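Local coordinates for transcriptional regulator, IclR family (Alicyclobacillus acidocaldarius subsp. acidocaldarius, PDB 5TJJ), which probably binds DNA through an N-terminal winged helix-turn-helix domain and regulates transcription, at the interface of chains A and B. Residues are numbered along the deposited sequence; one frame, centred on the assembly and turned at random. Chains: chain A/B, Transcriptional regulator, IclR family.

Contact 1: the interface of chains A and B. Residues chain A 89, 249, 253; chain B 56, 59, 71-72.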
ATOM      1  N   HIS A  89      -2.348  -7.574  -9.282  1.00 40.47           N
ATOM      2  CA  HIS A  89      -3.461  -8.243  -8.586  1.00 38.34           C
ATOM      3  C   HIS A  89      -4.735  -8.218  -9.383  1.00 39.91           C
ATOM      4  O   HIS A  89      -5.513  -9.186  -9.338  1.00 42.07           O
ATOM      5  CB  HIS A  89      -3.712  -7.625  -7.222  1.00 36.34           C
ATOM      6  CG  HIS A  89      -2.666  -7.983  -6.221  1.00 35.80           C
ATOM      7  ND1 HIS A  89      -2.599  -9.228  -5.640  1.00 34.59           N
ATOM      8  CD2 HIS A  89      -1.628  -7.273  -5.712  1.00 35.73           C
ATOM      9  CE1 HIS A  89      -1.573  -9.273  -4.818  1.00 34.38           C
ATOM     10  NE2 HIS A  89      -0.974  -8.097  -4.835  1.00 35.06           N
ATOM     11  N   LYS A 249     -13.522  -6.062  -5.318  1.00 40.34           N
ATOM     12  CA  LYS A 249     -12.179  -6.270  -4.718  1.00 41.23           C
ATOM     13  C   LYS A 249     -11.134  -5.264  -5.192  1.00 37.83           C
ATOM     14  O   LYS A 249     -10.499  -4.605  -4.388  1.00 38.28           O
ATOM     15  CB  LYS A 249     -11.682  -7.687  -4.971  1.00 44.16           C
ATOM     16  CG  LYS A 249     -12.480  -8.748  -4.232  1.00 47.81           C
ATOM     17  CD  LYS A 249     -12.060 -10.136  -4.677  1.00 52.28           C
ATOM     18  CE  LYS A 249     -12.920 -11.193  -4.004  1.00 56.65           C
ATOM     19  NZ  LYS A 249     -12.220 -12.507  -3.895  1.00 61.32           N
ATOM     20  N   TRP A 253      -8.956  -2.293  -3.490  1.00 36.41           N
ATOM     21  CA  TRP A 253      -7.482  -2.163  -3.639  1.00 37.92           C
ATOM     22  C   TRP A 253      -7.035  -0.822  -4.256  1.00 38.86           C
ATOM     23  O   TRP A 253      -5.889  -0.400  -4.098  1.00 40.52           O
ATOM     24  CB  TRP A 253      -6.908  -3.324  -4.440  1.00 37.79           C
ATOM     25  CG  TRP A 253      -7.369  -4.668  -3.950  1.00 37.94           C
ATOM     26  CD1 TRP A 253      -7.821  -4.992  -2.701  1.00 38.33           C
ATOM     27  CD2 TRP A 253      -7.408  -5.860  -4.705  1.00 38.05           C
ATOM     28  NE1 TRP A 253      -8.149  -6.307  -2.645  1.00 38.49           N
ATOM     29  CE2 TRP A 253      -7.905  -6.867  -3.866  1.00 38.89           C
ATOM     30  CE3 TRP A 253      -7.076  -6.181  -6.028  1.00 38.59           C
ATOM     31  CZ2 TRP A 253      -8.061  -8.190  -4.299  1.00 40.61           C
ATOM     32  CZ3 TRP A 253      -7.240  -7.495  -6.461  1.00 39.17           C
ATOM     33  CH2 TRP A 253      -7.728  -8.482  -5.591  1.00 40.04           C
TER
ATOM     34  N   ASP B  56      -7.927  -9.898   2.263  1.00 39.56           N
ATOM     35  CA  ASP B  56      -6.893  -9.489   1.310  1.00 38.88           C
ATOM     36  C   ASP B  56      -5.694  -8.784   1.929  1.00 36.95           C
ATOM     37  O   ASP B  56      -4.998  -8.040   1.259  1.00 36.19           O
ATOM     38  CB  ASP B  56      -7.513  -8.705   0.152  1.00 41.66           C
ATOM     39  CG  ASP B  56      -8.577  -9.533  -0.607  1.00 46.20           C
ATOM     40  OD1 ASP B  56      -8.378 -10.765  -0.802  1.00 46.15           O
ATOM     41  OD2 ASP B  56      -9.622  -8.953  -0.994  1.00 50.96           O
ATOM     42  N   SER B  59      -2.061 -12.694   0.422  1.00 30.46           N
ATOM     43  CA  SER B  59      -2.398 -13.330  -0.806  1.00 31.40           C
ATOM     44  C   SER B  59      -1.774 -14.704  -0.838  1.00 32.38           C
ATOM     45  O   SER B  59      -0.740 -14.914  -0.254  1.00 32.57           O
ATOM     46  CB  SER B  59      -1.879 -12.509  -1.951  1.00 32.41           C
ATOM     47  OG  SER B  59      -2.330 -13.088  -3.147  1.00 35.36           O
ATOM     48  N   PRO B  71      -3.034  -7.396  -1.406  1.00 32.79           N
ATOM     49  CA  PRO B  71      -3.304  -6.131  -2.045  1.00 34.01           C
ATOM     50  C   PRO B  71      -3.941  -5.091  -1.122  1.00 35.42           C
ATOM     51  O   PRO B  71      -3.751  -3.883  -1.347  1.00 35.16           O
ATOM     52  CB  PRO B  71      -4.237  -6.502  -3.199  1.00 34.81           C
ATOM     53  CG  PRO B  71      -4.798  -7.824  -2.852  1.00 34.64           C
ATOM     54  CD  PRO B  71      -3.891  -8.482  -1.883  1.00 32.95           C
ATOM     55  N   TYR B  72      -4.676  -5.523  -0.096  1.00 37.51           N
ATOM     56  CA  TYR B  72      -5.361  -4.558   0.762  1.00 38.53           C
ATOM     57  C   TYR B  72      -4.411  -3.682   1.577  1.00 36.41           C
ATOM     58  O   TYR B  72      -4.734  -2.543   1.939  1.00 36.99           O
ATOM     59  CB  TYR B  72      -6.414  -5.187   1.668  1.00 40.68           C
ATOM     60  CG  TYR B  72      -7.336  -4.106   2.059  1.00 43.71           C
ATOM     61  CD1 TYR B  72      -8.352  -3.725   1.230  1.00 47.63           C
ATOM     62  CD2 TYR B  72      -7.099  -3.348   3.199  1.00 47.05           C
ATOM     63  CE1 TYR B  72      -9.184  -2.660   1.555  1.00 51.14           C
ATOM     64  CE2 TYR B  72      -7.907  -2.264   3.525  1.00 50.40           C
ATOM     65  CZ  TYR B  72      -8.946  -1.935   2.694  1.00 51.47           C
ATOM     66  OH  TYR B  72      -9.761  -0.897   3.015  1.00 57.95           O
TER
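B:Pro71 is wedged between two aromatic side chains of the other chain, the indole of A:Trp253 and the imidazole of A:His89. Followed outward from the backbone, its CB is shared by both rings: it stands over the centre of the imidazole, 3.6 Å above that plane, and over the five-membered ring of the indole, 3.6 Å from the ring centroid. CG leans further onto the tryptophan, 3.4 Å from CE2 at the ring fusion and over the face of the six-membered ring, offset from the middle of the indole. CD turns back to the histidine, 3.8 Å from A:His89 CE1. The pyrrolidine thus offers C-H groups to two aromatic faces at once, lying alongside the indole and crossing the imidazole at about a right angle.

The indole has neighbours on its other face and at its edge as well. The carbonyl oxygen of A:Lys249, one helical turn earlier, lies over the opposite face, offset toward the rim. OD2 of B:Asp56 lies in the indole plane at the pyrrole edge, the carboxylate turned 83° from the ring; it is 3.4 Å from A:Trp253 NE1, a weak hydrogen bond bent to 145° at the hydrogen. CG of A:Trp253 lies anti to the carbonyl carbon (chi1 -50°), which lays the indole alongside B:Pro71; the second torsion then turns NE1 toward B:Asp56. The ammonium NZ of A:Lys249 stays 5.2 Å from B:Asp56 OD1, not in contact, yet it may favour the carboxylate's negative charge. An alanine in place of A:Trp253 would probably leave one flank of B:Pro71 without its aromatic cover and B:Asp56 OD2 without its indole N-H. In this assembly the site packs the end of helix 233-253 and helix 86-101 of chain A against the turn after helix 42-54 and the segment following strand 66-69 of chain B, and may help fix how the DNA-binding part is set.

Contact 2: the interface of chains A and B. Residues chain A 53-54, 56; chain B 111-113.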
ATOM      1  N   GLU A  53      -1.926  -1.463  18.662  1.00 45.95           N
ATOM      2  CA  GLU A  53      -1.057  -0.370  19.104  1.00 49.70           C
ATOM      3  C   GLU A  53       0.319  -0.855  19.557  1.00 51.40           C
ATOM      4  O   GLU A  53       1.327  -0.193  19.321  1.00 51.53           O
ATOM      5  CB  GLU A  53      -1.719   0.415  20.245  1.00 53.99           C
ATOM      6  CG  GLU A  53      -1.181   1.830  20.396  1.00 59.42           C
ATOM      7  CD  GLU A  53      -1.280   2.382  21.818  1.00 65.99           C
ATOM      8  OE1 GLU A  53      -0.229   2.833  22.330  1.00 71.38           O
ATOM      9  OE2 GLU A  53      -2.397   2.385  22.416  1.00 69.04           O
ATOM     10  N   ARG A  54       0.353  -2.025  20.183  1.00 52.50           N
ATOM     11  CA  ARG A  54       1.586  -2.596  20.701  1.00 57.16           C
ATOM     12  C   ARG A  54       2.527  -2.953  19.525  1.00 56.06           C
ATOM     13  O   ARG A  54       3.739  -2.769  19.614  1.00 59.55           O
ATOM     14  CB  ARG A  54       1.259  -3.787  21.631  1.00 59.66           C
ATOM     15  CG  ARG A  54       2.367  -4.242  22.554  1.00 66.88           C
ATOM     16  CD  ARG A  54       3.139  -5.429  21.962  1.00 70.20           C
ATOM     17  NE  ARG A  54       4.257  -5.925  22.795  1.00 74.86           N
ATOM     18  CZ  ARG A  54       5.456  -5.347  22.920  1.00 79.97           C
ATOM     19  NH1 ARG A  54       5.732  -4.198  22.288  1.00 80.52           N
ATOM     20  NH2 ARG A  54       6.388  -5.917  23.700  1.00 84.68           N
ATOM     21  N   ASP A  56       2.431  -1.339  16.649  1.00 45.77           N
ATOM     22  CA  ASP A  56       2.552  -0.091  15.869  1.00 44.21           C
ATOM     23  C   ASP A  56       1.695  -0.085  14.557  1.00 42.94           C
ATOM     24  O   ASP A  56       1.966   0.689  13.624  1.00 41.25           O
ATOM     25  CB  ASP A  56       4.032   0.261  15.600  1.00 46.60           C
ATOM     26  CG  ASP A  56       4.862   0.506  16.913  1.00 51.37           C
ATOM     27  OD1 ASP A  56       4.733   1.618  17.459  1.00 53.05           O
ATOM     28  OD2 ASP A  56       5.652  -0.380  17.396  1.00 53.06           O
TER
ATOM     29  N   LEU B 111      10.295   2.453  17.207  1.00 46.07           N
ATOM     30  CA  LEU B 111       9.222   1.526  17.580  1.00 48.95           C
ATOM     31  C   LEU B 111       9.374   1.170  19.041  1.00 52.14           C
ATOM     32  O   LEU B 111      10.280   1.644  19.719  1.00 52.53           O
ATOM     33  CB  LEU B 111       9.290   0.232  16.742  1.00 48.21           C
ATOM     34  CG  LEU B 111       9.295   0.351  15.217  1.00 45.68           C
ATOM     35  CD1 LEU B 111       9.578  -0.997  14.572  1.00 45.17           C
ATOM     36  CD2 LEU B 111       7.968   0.915  14.752  1.00 46.83           C
ATOM     37  N   ARG B 112       8.482   0.315  19.513  1.00 55.93           N
ATOM     38  CA  ARG B 112       8.655  -0.298  20.813  1.00 59.61           C
ATOM     39  C   ARG B 112       9.793  -1.326  20.817  1.00 58.51           C
ATOM     40  O   ARG B 112      10.228  -1.765  19.767  1.00 57.11           O
ATOM     41  CB  ARG B 112       7.350  -0.920  21.244  1.00 64.36           C
ATOM     42  CG  ARG B 112       6.323   0.142  21.603  1.00 66.93           C
ATOM     43  CD  ARG B 112       4.935  -0.278  21.176  1.00 69.07           C
ATOM     44  NE  ARG B 112       3.926   0.612  21.728  1.00 72.17           N
ATOM     45  CZ  ARG B 112       3.485   0.586  22.986  1.00 76.05           C
ATOM     46  NH1 ARG B 112       3.970  -0.294  23.871  1.00 78.03           N
ATOM     47  NH2 ARG B 112       2.554   1.454  23.357  1.00 78.77           N
ATOM     48  N   ASP B 113      10.293  -1.642  22.011  1.00 59.60           N
ATOM     49  CA  ASP B 113      11.323  -2.667  22.245  1.00 60.28           C
ATOM     50  C   ASP B 113      12.700  -2.292  21.667  1.00 56.43           C
ATOM     51  O   ASP B 113      13.441  -3.154  21.197  1.00 55.18           O
ATOM     52  CB  ASP B 113      10.862  -4.081  21.775  1.00 62.62           C
ATOM     53  CG  ASP B 113       9.445  -4.468  22.286  1.00 67.05           C
ATOM     54  OD1 ASP B 113       9.091  -4.205  23.469  1.00 70.27           O
ATOM     55  OD2 ASP B 113       8.675  -5.049  21.487  1.00 68.29           O
TER
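A:Arg54 NH2 donates to the carboxylate oxygen OD1 of B:Asp113, 3.2 Å away and nearly straight at 163°. The acceptor lies almost in the guanidinium plane and receives the N-H on its syn lone pair, the side facing the other oxygen. That second oxygen, OD2, is 3.2 Å from A:Arg54 NH1, a salt bridge by charge and not a hydrogen bond, because the N-H points elsewhere. With the two planes 70° apart, the carboxylate meets the guanidinium twisted, and the pair falls short of a flat two-pronged clasp. The arginine bends at its second torsion (chi2 -96°), which carries the guanidinium from the end of its helix to the B:Asp113 carboxylate.

B:Arg112 runs the opposite way, back over chain A. Its CB sits at the edge of the A:Arg54 guanidinium, and its own guanidinium passes over A:Arg54 CA, which lies 4.0 Å above that plane and toward the rim. At the tip, NH2 is 3.3 Å from A:Glu53 OE1; this is a salt bridge, but as a hydrogen bond it is weak and bent, with the carboxylate turned steeply from the guanidinium. The two arginines bring like charges near each other, NH1 to NH1 4.6 Å, and the carboxylates of A:Glu53 and B:Asp113 are likely to offset that repulsion. A:Asp56 adds a further negative group, its OD1 4.5 Å from B:Arg112 NE, not in contact, which may add a weak attraction. The same carboxylate has an apolar neighbour, a methyl of B:Leu111, with CD2 3.8 Å from A:Asp56 CG.

In the fold, A:Glu53 and A:Arg54 close helix 42-54, which by its position in the sequence is probably the recognition helix, and A:Asp56 lies in the turn leading to strand 58-61. The chain B residues belong to the loop between strands 104-110 and 115-122 of its C-terminal domain.

About 25 Å separates the C-alpha centres of contact 1 and contact 2. Position 56 serves in both, but from opposite chains: the chain B copy takes part in contact 1 and the chain A copy in contact 2. The turn after helix 42-54 therefore meets the end of helix 233-253 of its partner at one place and the loop between strands 104-110 and 115-122 at the other. The interface as a whole is not an exact two-fold, so the two halves need not match in detail; contacts of both kinds probably help to set the helix-turn-helix regions against the opposing chain.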